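Local coordinates for protein tripeptidase (Staphylococcus aureus subsp. aureus, PDB 3RZA) that probably hydrolyses short peptides, as a tripeptidase of metallopeptidase family M20, at a paired-metal site that here holds zinc and calcium, at residues E32-D37 / T124-D129; G361-K364 / E370-P373. All coordinates share one frame; numbering follows the deposited sequence.

Contact 1 of 2, residues E32-D37 / T124-D129; sequences ELVQID and TILGAD. With ZN (zinc ion), chain C; CA (calcium ion), chain D.
Val34, at the end of helix 23-34, packs against the backbone of Leu126 and Gly127. Gly127 comes right before helix 128-147, and Asp129, two residues on, bridges the two metals of this M20-type peptidase. The tight part is small. With CG1 anti to the carbonyl carbon (chi1 -60°), Val34 brings both CB and CG1 to 3.3 Å from Leu126 O. The same methyl then passes Gly127 O at 4.1 Å. Leu126 adds a looser apolar touch, with its CD1 4.4 Å from Val34 CG1. No hydrogen bond joins the two segments, so this is a van der Waals contact. Gly127 is the N-cap residue of helix 128-147, and its positive phi of 77° suits glycine.

Phe30, one turn earlier on the helix of Val34, also covers Leu126 and Ala128. The Leu33 side chain touches Leu50 of helix 46-56 and Leu134 and Leu138 of helix 128-147. Glu32 and Gln35, by contrast, are exposed to solvent, and Glu32 reaches Lys53 in a salt bridge. Separately, the Ile36 carbonyl accepts a hydrogen bond from Lys131, which ties the loop after helix 23-34 to helix 128-147.

At the far end of 124-129, Asp129 holds its carboxylate between two metals. His98 and Asp186 also bind the zinc, while Glu163 and His366 also bind the calcium. A water spans the pair, 2.1 Å from zinc and 2.6 Å from calcium. Asp129 uses one oxygen for each metal: OD1 is 2.1 Å from zinc and OD2 is 2.1 Å from calcium.

Contact 2 of 2, residues G361-K364 / E370-P373; sequences GYEK and ERMP
Glu363 and Arg371 form a single antiparallel, hydrogen-bonded bridge: Glu363 N donates to Arg371 O at 3.0 Å, and Arg371 N donates to Glu363 O at 2.9 Å. Their side chains cross on one face of the bridge. Glu363 OE1 accepts from both Arg371 NE, at 2.7 Å, and Arg371 NH2, at 2.9 Å. Arg371 thus grips Glu363 side-on in a salt bridge, with NE and NH2 converging on OE1. The carboxylate and guanidinium planes are only 19° apart, and OE1 lies close to the guanidinium plane. The Glu363 chain is extended beyond CG (chi2 -178°), which carries the acid out to the edge of the arginine. Tyr117 makes a cation-pi contact with Arg371.

Beside the bridge, Glu370 brings its CA and CG up to Glu363 O, with CG 3.5 Å away. At the other end, Pro373 CD sits 3.2 Å from Gly361 O. The selenium of Met372, a selenomethionine, rests against Tyr362 CB at 3.8 Å. Beyond that contact the ring of Tyr362 leads away, and its OH is hydrogen-bonded to Asp186, a zinc ligand.

The bridge ties the loop after strand 355-359 to strand 371-373. The backbone of Met372 hydrogen-bonds to that of Ile118, in strand 117-119 of a small antiparallel sheet. The antiparallel bridge closes the base of the loop that carries His366, a calcium ligand of the two-metal site of this M20 peptidase.

Contacts 1 and 2 meet at the start of helix 128-147, with their centres about 12 Å apart. The Glu370 carboxylate from contact 2 reaches into 124-129 of contact 1. Its OE2 takes a hydrogen bond from Asp129 N at 2.8 Å, and its OE1 takes one from Gly127 N at 3.0 Å. The carboxylate thus accepts from backbone N-H groups at the helix start and probably helps to position Asp129. Tyr362 packs on the same helix start, its CD2 3.5 Å from Ala128 O. The side chain of Tyr362 comes within about 4 Å of the zinc. Contact 2 thus reaches the metal site through Glu370 and Tyr362, while Val34 of contact 1 packs on the loop before helix 128-147.

Contact 1 of 2, residues E32-D37 / T124-D129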
# COMPACT_ATOMS: atom_id res chain seq x y z
N GLU A 32 -22.24 -33.69 5.07
CA GLU A 32 -21.05 -34.40 5.50
C GLU A 32 -19.75 -33.78 4.94
O GLU A 32 -18.79 -33.52 5.70
CB GLU A 32 -21.13 -35.89 5.10
CG GLU A 32 -20.07 -36.78 5.77
CD GLU A 32 -20.04 -38.20 5.24
OE1 GLU A 32 -20.99 -38.62 4.52
OE2 GLU A 32 -19.06 -38.91 5.58
N LEU A 33 -19.76 -33.50 3.63
CA LEU A 33 -18.57 -33.01 2.95
C LEU A 33 -18.18 -31.59 3.34
O LEU A 33 -16.99 -31.33 3.52
CB LEU A 33 -18.70 -33.10 1.43
CG LEU A 33 -18.76 -34.49 0.80
CD1 LEU A 33 -19.03 -34.33 -0.68
CD2 LEU A 33 -17.47 -35.28 1.02
N VAL A 34 -19.16 -30.68 3.49
CA VAL A 34 -18.87 -29.27 3.87
C VAL A 34 -18.22 -29.16 5.27
O VAL A 34 -17.32 -28.36 5.49
CB VAL A 34 -20.10 -28.32 3.77
CG1 VAL A 34 -20.65 -28.28 2.31
CG2 VAL A 34 -21.19 -28.70 4.77
N GLN A 35 -18.60 -30.08 6.17
CA GLN A 35 -18.05 -30.13 7.52
C GLN A 35 -16.65 -30.76 7.64
O GLN A 35 -16.14 -30.87 8.75
CB GLN A 35 -19.05 -30.85 8.44
CG GLN A 35 -20.38 -30.09 8.60
CD GLN A 35 -21.39 -30.84 9.43
OE1 GLN A 35 -21.36 -30.78 10.65
NE2 GLN A 35 -22.26 -31.59 8.77
N ILE A 36 -16.04 -31.20 6.53
CA ILE A 36 -14.64 -31.62 6.52
C ILE A 36 -13.85 -30.46 5.92
O ILE A 36 -13.99 -30.17 4.73
CB ILE A 36 -14.41 -32.88 5.65
CG1 ILE A 36 -15.18 -34.09 6.20
CG2 ILE A 36 -12.94 -33.22 5.61
CD1 ILE A 36 -15.54 -35.11 5.14
N ASP A 37 -13.02 -29.81 6.75
CA ASP A 37 -12.22 -28.66 6.33
C ASP A 37 -11.34 -29.09 5.15
O ASP A 37 -10.68 -30.13 5.22
CB ASP A 37 -11.27 -28.19 7.46
CG ASP A 37 -12.00 -27.68 8.69
OD1 ASP A 37 -13.23 -27.57 8.69
OD2 ASP A 37 -11.32 -27.42 9.70
N THR A 124 -18.09 -18.58 8.25
CA THR A 124 -17.32 -19.22 7.20
C THR A 124 -18.12 -19.17 5.91
O THR A 124 -19.29 -18.80 5.90
CB THR A 124 -17.04 -20.72 7.54
OG1 THR A 124 -18.25 -21.48 7.37
CG2 THR A 124 -16.52 -20.88 8.99
N ILE A 125 -17.48 -19.60 4.84
CA ILE A 125 -18.15 -19.96 3.61
C ILE A 125 -18.95 -21.28 3.85
O ILE A 125 -18.84 -21.88 4.93
CB ILE A 125 -17.11 -20.08 2.40
CG1 ILE A 125 -16.13 -21.26 2.55
CG2 ILE A 125 -16.32 -18.77 2.24
CD1 ILE A 125 -15.68 -21.81 1.28
N LEU A 126 -19.74 -21.70 2.88
CA LEU A 126 -20.42 -23.01 2.93
C LEU A 126 -19.53 -24.08 2.31
O LEU A 126 -19.45 -25.20 2.82
CB LEU A 126 -21.79 -22.96 2.20
CG LEU A 126 -22.70 -24.19 2.18
CD1 LEU A 126 -22.92 -24.76 3.59
CD2 LEU A 126 -24.07 -23.85 1.54
N GLY A 127 -18.88 -23.76 1.22
CA GLY A 127 -18.22 -24.76 0.40
C GLY A 127 -19.16 -25.57 -0.49
O GLY A 127 -18.79 -26.67 -0.92
N ALA A 128 -20.32 -25.00 -0.83
CA ALA A 128 -21.11 -25.51 -1.98
C ALA A 128 -20.27 -25.53 -3.24
O ALA A 128 -20.37 -26.45 -4.05
CB ALA A 128 -22.36 -24.68 -2.19
N ASP A 129 -19.49 -24.48 -3.41
CA ASP A 129 -18.38 -24.47 -4.32
C ASP A 129 -17.16 -25.20 -3.68
O ASP A 129 -16.44 -24.59 -2.85
CB ASP A 129 -18.05 -23.04 -4.67
CG ASP A 129 -16.94 -22.93 -5.66
OD1 ASP A 129 -16.58 -23.91 -6.33
OD2 ASP A 129 -16.40 -21.82 -5.78
ZN ZN C . -15.28 -24.19 -7.90
CA CA D . -14.48 -21.14 -6.18
O HOH W 1 -14.60 -22.30 -8.46

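Contact 2 of 2, residues G361-K364 / E370-P373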
# COMPACT_ATOMS: atom_id res chain seq x y z
N GLY A 361 -25.55 -23.92 -9.71
CA GLY A 361 -26.60 -23.19 -9.00
C GLY A 361 -26.23 -22.69 -7.59
O GLY A 361 -27.08 -22.13 -6.89
N TYR A 362 -24.96 -22.84 -7.19
CA TYR A 362 -24.49 -22.27 -5.92
C TYR A 362 -24.47 -20.74 -6.03
O TYR A 362 -24.46 -20.18 -7.14
CB TYR A 362 -23.13 -22.86 -5.45
CG TYR A 362 -22.01 -23.01 -6.50
CD1 TYR A 362 -21.72 -22.00 -7.44
CD2 TYR A 362 -21.19 -24.14 -6.50
CE1 TYR A 362 -20.68 -22.14 -8.36
CE2 TYR A 362 -20.14 -24.27 -7.45
CZ TYR A 362 -19.90 -23.25 -8.36
OH TYR A 362 -18.87 -23.33 -9.31
N GLU A 363 -24.57 -20.07 -4.89
CA GLU A 363 -24.77 -18.61 -4.87
C GLU A 363 -23.90 -17.93 -3.82
O GLU A 363 -23.64 -18.52 -2.77
CB GLU A 363 -26.23 -18.31 -4.60
CG GLU A 363 -27.16 -18.57 -5.82
CD GLU A 363 -28.60 -18.21 -5.52
OE1 GLU A 363 -28.94 -18.04 -4.33
OE2 GLU A 363 -29.41 -18.09 -6.49
N LYS A 364 -23.49 -16.69 -4.13
CA LYS A 364 -22.64 -15.87 -3.26
C LYS A 364 -21.38 -16.63 -2.82
O LYS A 364 -20.96 -16.57 -1.64
CB LYS A 364 -23.44 -15.37 -2.05
CG LYS A 364 -24.69 -14.57 -2.41
CD LYS A 364 -24.90 -13.41 -1.43
CE LYS A 364 -26.11 -12.58 -1.78
NZ LYS A 364 -27.33 -13.33 -1.45
N GLU A 370 -22.45 -17.46 1.36
CA GLU A 370 -22.63 -18.51 0.35
C GLU A 370 -23.79 -19.38 0.71
O GLU A 370 -23.95 -19.72 1.88
CB GLU A 370 -21.38 -19.39 0.20
CG GLU A 370 -21.51 -20.51 -0.88
CD GLU A 370 -20.26 -21.35 -1.00
OE1 GLU A 370 -19.31 -21.14 -0.21
OE2 GLU A 370 -20.23 -22.24 -1.87
N ARG A 371 -24.59 -19.74 -0.29
CA ARG A 371 -25.71 -20.64 -0.05
C ARG A 371 -25.95 -21.56 -1.21
O ARG A 371 -25.53 -21.27 -2.34
CB ARG A 371 -26.98 -19.84 0.26
CG ARG A 371 -27.50 -18.99 -0.91
CD ARG A 371 -28.71 -18.15 -0.51
NE ARG A 371 -29.35 -17.61 -1.72
CZ ARG A 371 -30.52 -16.97 -1.78
NH1 ARG A 371 -31.25 -16.72 -0.68
NH2 ARG A 371 -30.98 -16.56 -2.96
N MSE A 372 -26.65 -22.67 -0.93
CA MSE A 372 -26.98 -23.68 -1.95
C MSE A 372 -28.48 -23.91 -1.93
O MSE A 372 -29.01 -24.32 -0.89
CB MSE A 372 -26.24 -24.98 -1.66
CG MSE A 372 -26.35 -26.04 -2.74
SE MSE A 372 -25.64 -25.52 -4.44
CE MSE A 372 -26.48 -26.83 -5.57
N PRO A 373 -29.18 -23.68 -3.07
CA PRO A 373 -30.58 -24.10 -3.10
C PRO A 373 -30.71 -25.62 -3.14
O PRO A 373 -30.01 -26.27 -3.92
CB PRO A 373 -31.12 -23.47 -4.40
CG PRO A 373 -29.96 -22.68 -5.00
CD PRO A 373 -28.74 -23.16 -4.39